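Long-range contacts in 2-polyprenyl-6-methoxyphenol hydroxylase-like FAD-dependent oxidoreductase (Streptomyces sp. NRRL 11266, PDB 6UI5), which binds flavin-adenine dinucleotide and is probably an FAD-dependent oxidoreductase of the aromatic-ring hydroxylase type: residues H287-Y292 with R336-N341; N293-G298 with E377-L382. One frame throughout, in Å; residues are numbered along the deposited sequence.

Contact 1. Residues H287-Y292 with R336-N341. With FAD (flavin-adenine dinucleotide), chain C.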
# COMPACT_ATOMS: atom_id res chain seq x y z
N HIS A 287 20.79 3.49 10.72
CA HIS A 287 19.57 2.82 10.29
C HIS A 287 19.90 1.41 9.83
O HIS A 287 20.92 1.20 9.15
CB HIS A 287 18.88 3.60 9.14
CG HIS A 287 19.86 4.15 8.16
ND1 HIS A 287 20.38 3.38 7.14
CD2 HIS A 287 20.47 5.35 8.09
CE1 HIS A 287 21.26 4.11 6.46
NE2 HIS A 287 21.34 5.30 7.01
N VAL A 288 19.02 0.46 10.18
CA VAL A 288 19.18 -0.96 9.87
C VAL A 288 17.80 -1.57 9.66
O VAL A 288 16.80 -1.06 10.16
CB VAL A 288 19.89 -1.75 10.99
CG1 VAL A 288 21.34 -1.26 11.19
CG2 VAL A 288 19.09 -1.65 12.26
N HIS A 289 17.77 -2.70 8.96
CA HIS A 289 16.52 -3.31 8.49
C HIS A 289 16.92 -4.58 7.77
O HIS A 289 18.11 -4.85 7.58
CB HIS A 289 15.75 -2.38 7.55
CG HIS A 289 16.62 -1.74 6.53
ND1 HIS A 289 17.22 -2.45 5.51
CD2 HIS A 289 17.06 -0.47 6.41
CE1 HIS A 289 17.97 -1.63 4.79
NE2 HIS A 289 17.89 -0.42 5.31
N TYR A 290 15.92 -5.36 7.37
CA TYR A 290 16.18 -6.57 6.63
C TYR A 290 16.87 -6.23 5.31
O TYR A 290 16.53 -5.23 4.66
CB TYR A 290 14.90 -7.36 6.38
CG TYR A 290 15.10 -8.65 5.64
CD1 TYR A 290 15.54 -9.78 6.31
CD2 TYR A 290 14.86 -8.75 4.28
CE1 TYR A 290 15.74 -10.97 5.65
CE2 TYR A 290 15.05 -9.95 3.61
CZ TYR A 290 15.50 -11.06 4.30
OH TYR A 290 15.71 -12.26 3.65
N PRO A 291 17.85 -7.04 4.89
CA PRO A 291 18.60 -6.75 3.65
C PRO A 291 17.81 -7.10 2.39
O PRO A 291 17.68 -8.26 2.01
CB PRO A 291 19.85 -7.65 3.76
CG PRO A 291 19.56 -8.61 4.91
CD PRO A 291 18.58 -7.93 5.82
N TYR A 292 17.30 -6.08 1.73
CA TYR A 292 16.55 -6.21 0.49
C TYR A 292 17.07 -5.20 -0.52
O TYR A 292 17.48 -4.10 -0.15
CB TYR A 292 15.07 -5.98 0.70
CG TYR A 292 14.19 -7.19 0.82
CD1 TYR A 292 14.34 -8.27 -0.05
CD2 TYR A 292 13.17 -7.24 1.77
CE1 TYR A 292 13.51 -9.36 0.04
CE2 TYR A 292 12.34 -8.33 1.87
CZ TYR A 292 12.51 -9.39 1.00
OH TYR A 292 11.68 -10.47 1.09
N ARG A 336 14.40 6.68 6.88
CA ARG A 336 12.98 6.47 7.16
C ARG A 336 12.35 5.58 6.11
O ARG A 336 11.69 4.58 6.44
CB ARG A 336 12.27 7.83 7.19
CG ARG A 336 11.15 7.99 8.17
CD ARG A 336 10.22 9.13 7.79
NE ARG A 336 9.12 8.61 6.98
CZ ARG A 336 8.54 9.24 5.96
NH1 ARG A 336 8.96 10.43 5.57
NH2 ARG A 336 7.55 8.65 5.31
N LEU A 337 12.54 5.94 4.83
CA LEU A 337 11.86 5.30 3.72
C LEU A 337 12.43 3.91 3.44
O LEU A 337 11.68 3.01 3.02
CB LEU A 337 11.95 6.18 2.45
CG LEU A 337 11.14 7.48 2.31
CD1 LEU A 337 11.39 8.18 0.95
CD2 LEU A 337 9.64 7.28 2.51
N ALA A 338 13.73 3.71 3.65
CA ALA A 338 14.27 2.35 3.57
C ALA A 338 13.65 1.47 4.64
O ALA A 338 13.05 0.43 4.33
CB ALA A 338 15.80 2.37 3.69
N CYS A 339 13.75 1.87 5.92
CA CYS A 339 13.10 1.07 6.95
C CYS A 339 11.66 0.84 6.58
O CYS A 339 11.17 -0.29 6.63
CB CYS A 339 13.20 1.73 8.33
SG CYS A 339 14.94 1.81 8.98
N MET A 340 10.97 1.89 6.12
CA MET A 340 9.53 1.77 5.93
C MET A 340 9.20 0.69 4.92
O MET A 340 8.44 -0.24 5.22
CB MET A 340 8.95 3.11 5.50
CG MET A 340 7.48 3.02 5.09
SD MET A 340 7.24 4.21 3.80
CE MET A 340 8.40 3.60 2.59
N ASN A 341 9.83 0.75 3.74
CA ASN A 341 9.46 -0.16 2.66
C ASN A 341 10.06 -1.56 2.83
O ASN A 341 9.44 -2.53 2.36
CB ASN A 341 9.83 0.44 1.29
CG ASN A 341 11.20 0.05 0.83
OD1 ASN A 341 11.40 -1.06 0.31
ND2 ASN A 341 12.18 0.96 0.99
PA FAD C . 29.26 -2.20 9.14
O1A FAD C . 29.30 -2.97 7.84
O2A FAD C . 28.57 -3.05 10.18
O5B FAD C . 30.77 -1.65 9.55
C5B FAD C . 30.99 -1.06 10.82
C4B FAD C . 32.51 -1.19 11.16
O4B FAD C . 32.85 -0.55 12.26
C3B FAD C . 32.87 -2.67 11.44
O3B FAD C . 34.07 -2.94 10.87
C2B FAD C . 32.96 -2.75 12.98
O2B FAD C . 33.74 -3.96 13.33
C1B FAD C . 33.59 -1.64 13.25
N9A FAD C . 33.42 -1.10 14.58
C8A FAD C . 32.31 -1.17 15.35
N7A FAD C . 32.55 -0.48 16.49
C5A FAD C . 33.80 0.02 16.41
C6A FAD C . 34.56 0.80 17.28
N6A FAD C . 34.43 1.41 18.59
N1A FAD C . 35.80 1.17 16.95
C2A FAD C . 36.33 0.79 15.77
N3A FAD C . 35.59 0.04 14.91
C4A FAD C . 34.33 -0.34 15.23
N1 FAD C . 23.88 -5.38 2.21
C2 FAD C . 23.43 -5.38 0.78
O2 FAD C . 23.57 -4.42 0.09
N3 FAD C . 22.81 -6.61 0.22
C4 FAD C . 22.65 -7.79 1.08
O4 FAD C . 22.17 -8.79 0.67
C4X FAD C . 23.11 -7.76 2.52
N5 FAD C . 22.92 -8.95 3.31
C5X FAD C . 23.35 -8.94 4.73
C6 FAD C . 23.16 -10.10 5.49
C7 FAD C . 23.56 -10.12 6.82
C7M FAD C . 23.22 -11.50 7.39
C8 FAD C . 24.15 -9.01 7.42
C8M FAD C . 24.56 -9.13 8.90
C9 FAD C . 24.35 -7.84 6.66
C9A FAD C . 23.95 -7.79 5.31
N10 FAD C . 24.14 -6.54 4.48
C10 FAD C . 23.72 -6.56 3.08
C1' FAD C . 24.79 -5.37 5.09
C2' FAD C . 24.07 -4.01 5.11
O2' FAD C . 24.18 -3.35 3.91
C3' FAD C . 24.74 -3.07 6.11
O3' FAD C . 23.89 -1.99 6.28
C4' FAD C . 26.10 -2.49 5.67
O4' FAD C . 27.08 -3.45 5.40
C5' FAD C . 26.55 -1.67 6.88
O5' FAD C . 27.55 -0.75 6.53
P FAD C . 28.28 0.17 7.69
O1P FAD C . 29.66 0.55 7.20
O2P FAD C . 27.47 1.36 8.15
O3P FAD C . 28.36 -0.82 9.02

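Contact 2. Residues N293-G298 with E377-L382. With FAD (flavin-adenine dinucleotide), chain C.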
# COMPACT_ATOMS: atom_id res chain seq x y z
N ASN A 293 17.09 -5.60 -1.81
CA ASN A 293 17.37 -4.74 -2.96
C ASN A 293 18.71 -4.04 -2.87
O ASN A 293 19.01 -3.18 -3.70
CB ASN A 293 16.28 -3.68 -3.14
CG ASN A 293 14.89 -4.27 -3.00
OD1 ASN A 293 14.24 -4.09 -1.98
ND2 ASN A 293 14.43 -4.97 -4.03
N GLY A 294 19.53 -4.37 -1.88
CA GLY A 294 20.78 -3.67 -1.68
C GLY A 294 20.63 -2.34 -0.98
O GLY A 294 21.51 -1.48 -1.10
N GLN A 295 19.53 -2.15 -0.25
CA GLN A 295 19.27 -0.83 0.32
C GLN A 295 20.23 -0.49 1.46
O GLN A 295 20.58 0.68 1.62
CB GLN A 295 17.83 -0.74 0.80
CG GLN A 295 16.83 -0.83 -0.33
CD GLN A 295 15.45 -0.65 0.18
OE1 GLN A 295 15.17 0.25 0.98
NE2 GLN A 295 14.55 -1.54 -0.24
N GLY A 296 20.63 -1.48 2.27
CA GLY A 296 21.58 -1.20 3.33
C GLY A 296 22.86 -0.60 2.79
O GLY A 296 23.39 0.37 3.33
N LEU A 297 23.36 -1.15 1.68
CA LEU A 297 24.56 -0.65 1.05
C LEU A 297 24.31 0.69 0.37
O LEU A 297 25.11 1.63 0.51
CB LEU A 297 25.05 -1.69 0.06
CG LEU A 297 26.47 -1.66 -0.45
CD1 LEU A 297 27.36 -1.39 0.72
CD2 LEU A 297 26.73 -3.03 -1.01
N GLY A 298 23.18 0.80 -0.35
CA GLY A 298 22.85 2.06 -1.01
C GLY A 298 22.77 3.23 -0.05
O GLY A 298 23.39 4.28 -0.26
N GLU A 377 12.20 3.50 -7.44
CA GLU A 377 13.23 4.51 -7.20
C GLU A 377 13.88 4.31 -5.85
O GLU A 377 15.10 4.42 -5.71
CB GLU A 377 12.63 5.91 -7.27
CG GLU A 377 12.29 6.35 -8.67
CD GLU A 377 12.00 7.83 -8.71
OE1 GLU A 377 12.30 8.43 -9.76
OE2 GLU A 377 11.50 8.39 -7.68
N ILE A 378 13.06 4.04 -4.83
CA ILE A 378 13.56 3.97 -3.47
C ILE A 378 14.37 2.69 -3.24
O ILE A 378 15.53 2.74 -2.83
CB ILE A 378 12.38 4.13 -2.51
CG1 ILE A 378 12.10 5.60 -2.38
CG2 ILE A 378 12.64 3.52 -1.15
CD1 ILE A 378 10.85 5.87 -1.71
N VAL A 379 13.81 1.53 -3.61
CA VAL A 379 14.53 0.28 -3.41
C VAL A 379 15.78 0.20 -4.27
O VAL A 379 16.66 -0.60 -3.97
CB VAL A 379 13.66 -0.99 -3.64
CG1 VAL A 379 12.30 -0.81 -3.00
CG2 VAL A 379 13.50 -1.32 -5.12
N THR A 380 15.90 1.02 -5.33
CA THR A 380 17.18 1.03 -6.04
C THR A 380 18.10 2.15 -5.57
O THR A 380 19.20 2.32 -6.13
CB THR A 380 17.00 1.12 -7.55
OG1 THR A 380 16.28 2.33 -7.87
CG2 THR A 380 16.22 -0.08 -8.09
N ASN A 381 17.69 2.90 -4.55
CA ASN A 381 18.40 4.08 -4.08
C ASN A 381 18.62 5.14 -5.17
O ASN A 381 19.46 6.04 -5.00
CB ASN A 381 19.72 3.68 -3.42
CG ASN A 381 19.48 2.72 -2.24
OD1 ASN A 381 19.80 1.53 -2.32
ND2 ASN A 381 18.85 3.22 -1.17
N LEU A 382 17.87 5.09 -6.29
CA LEU A 382 17.68 6.32 -7.10
C LEU A 382 16.96 7.34 -6.26
O LEU A 382 17.36 8.50 -6.17
CB LEU A 382 16.88 6.03 -8.36
CG LEU A 382 17.56 5.04 -9.29
CD1 LEU A 382 16.62 4.65 -10.44
CD2 LEU A 382 18.91 5.61 -9.76
PA FAD C . 29.26 -2.20 9.14
O1A FAD C . 29.30 -2.97 7.84
O2A FAD C . 28.57 -3.05 10.18
O5B FAD C . 30.77 -1.65 9.55
C5B FAD C . 30.99 -1.06 10.82
C4B FAD C . 32.51 -1.19 11.16
O4B FAD C . 32.85 -0.55 12.26
C3B FAD C . 32.87 -2.67 11.44
O3B FAD C . 34.07 -2.94 10.87
C2B FAD C . 32.96 -2.75 12.98
O2B FAD C . 33.74 -3.96 13.33
C1B FAD C . 33.59 -1.64 13.25
N9A FAD C . 33.42 -1.10 14.58
C8A FAD C . 32.31 -1.17 15.35
N7A FAD C . 32.55 -0.48 16.49
C5A FAD C . 33.80 0.02 16.41
C6A FAD C . 34.56 0.80 17.28
N6A FAD C . 34.43 1.41 18.59
N1A FAD C . 35.80 1.17 16.95
C2A FAD C . 36.33 0.79 15.77
N3A FAD C . 35.59 0.04 14.91
C4A FAD C . 34.33 -0.34 15.23
N1 FAD C . 23.88 -5.38 2.21
C2 FAD C . 23.43 -5.38 0.78
O2 FAD C . 23.57 -4.42 0.09
N3 FAD C . 22.81 -6.61 0.22
C4 FAD C . 22.65 -7.79 1.08
O4 FAD C . 22.17 -8.79 0.67
C4X FAD C . 23.11 -7.76 2.52
N5 FAD C . 22.92 -8.95 3.31
C5X FAD C . 23.35 -8.94 4.73
C6 FAD C . 23.16 -10.10 5.49
C7 FAD C . 23.56 -10.12 6.82
C7M FAD C . 23.22 -11.50 7.39
C8 FAD C . 24.15 -9.01 7.42
C8M FAD C . 24.56 -9.13 8.90
C9 FAD C . 24.35 -7.84 6.66
C9A FAD C . 23.95 -7.79 5.31
N10 FAD C . 24.14 -6.54 4.48
C10 FAD C . 23.72 -6.56 3.08
C1' FAD C . 24.79 -5.37 5.09
C2' FAD C . 24.07 -4.01 5.11
O2' FAD C . 24.18 -3.35 3.91
C3' FAD C . 24.74 -3.07 6.11
O3' FAD C . 23.89 -1.99 6.28
C4' FAD C . 26.10 -2.49 5.67
O4' FAD C . 27.08 -3.45 5.40
C5' FAD C . 26.55 -1.67 6.88
O5' FAD C . 27.55 -0.75 6.53
P FAD C . 28.28 0.17 7.69
O1P FAD C . 29.66 0.55 7.20
O2P FAD C . 27.47 1.36 8.15
O3P FAD C . 28.36 -0.82 9.02
O HOH W 1 16.61 2.55 0.18

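Contact 1. Residues H287-Y292 with R336-N341
Two side chains of helix 325-346, Ala338 and Cys339, meet the imidazole of His289 where the chain leaves strand 287-288. The His289 ring hangs from CB with CG in the crowded position between backbone N and carbonyl carbon (chi1 45°), which turns its CD2-NE2 side to the helix. The thiol of Cys339 comes to the ring edge, close to the ring plane: SG lies 4.0 Å from His289 CD2 and 5.1 Å from the ring centroid, an edge-on sulfur-aromatic contact. The Ala338 methyl approaches obliquely, CB standing 3.8 Å from His289 NE2. Cys339 SG, set beside its own backbone N (chi1 -67°), also rests 3.6 Å from the carbonyl O of Val288 and packs more loosely on CB of His287, whose NE2 is hydrogen-bonded to Asp303. On the far side of its ring, His289 ND1 donates to the carbonyl O of Tyr290 at 3.0 Å, nearly straight (164°); the acceptor lies in the ring plane, while the donor sits above the carbonyl plane. This bond fixes the rotation of the imidazole and ties it to the turn leading to Pro291, whose CB lies 3.4 Å from FAD N5. Within the same loop, Tyr290 puts CE2 over the centre of the Tyr292 ring, 3.5 Å above its plane. No hydrogen bond joins the two segments, so the helix meets the histidine through van der Waals and sulfur-aromatic contact; the ND1 proton goes to the loop's own carbonyl, which probably steadies the backbone carrying Pro291 to the flavin.

Contact 2. Residues N293-G298 with E377-L382
Helix 369-379 ends against the start of helix 295-316, and its last turn supplies the first contacts. Ile378 contributes mainly its carbonyl O, which accepts a hydrogen bond from a water; the same water donates to Gln295 OE1 at 2.8 Å and accepts a weak bond from Asn381 ND2. Val379 follows with the main apolar surface, and its carbonyl O lies 3.2 Å from Asn293 CB. Its CB and CG1 each lie 3.6 Å from Gln295 NE2, and its CG2 packs on the amide of Asn293, so two amide side chains cross the valine obliquely. Those amides are joined to each other: Gln295, extended beyond CG, donates from NE2 to a lone pair of Asn293 OD1 at 3.1 Å, in the plane of both groups. Past Thr380 the chain leaves the helix through a Schellman motif at Asn381, with positive phi (56°). The Asn381 side chain turns its OD1 to the first turn of helix 295-316, 3.4 Å from Gly298 CA, where a CB would collide with it. Elsewhere on this turn, Leu297 CB meets FAD O2 at 3.1 Å and Gly294 CA also lies near that oxygen. With no direct hydrogen bond between the segments, the polar link is water-mediated; the buried Gln295 amide is satisfied by Asn293, the water and Asn341, and those of Asn293 and Asn381 have further partners in Arg74 and Asn47.

The centres of contacts 1 and 2 lie about 9 Å apart, and their first segments run on without a break, from strand 287-288 through the loop into helix 295-316. Their second segments follow in the same order, on helix 325-346 and at the end of helix 369-379, so the two contacts interleave along the chain. They touch through Asn341 of contact 1, whose ND2 probably hydrogen-bonds Gln295 OE1 of contact 2, while its OD1 packs on Val379. Both first segments reach FAD. One continuous piece of chain, 287-298, therefore lies beside the flavin and is packed against two later helices, 325-346 and 369-379.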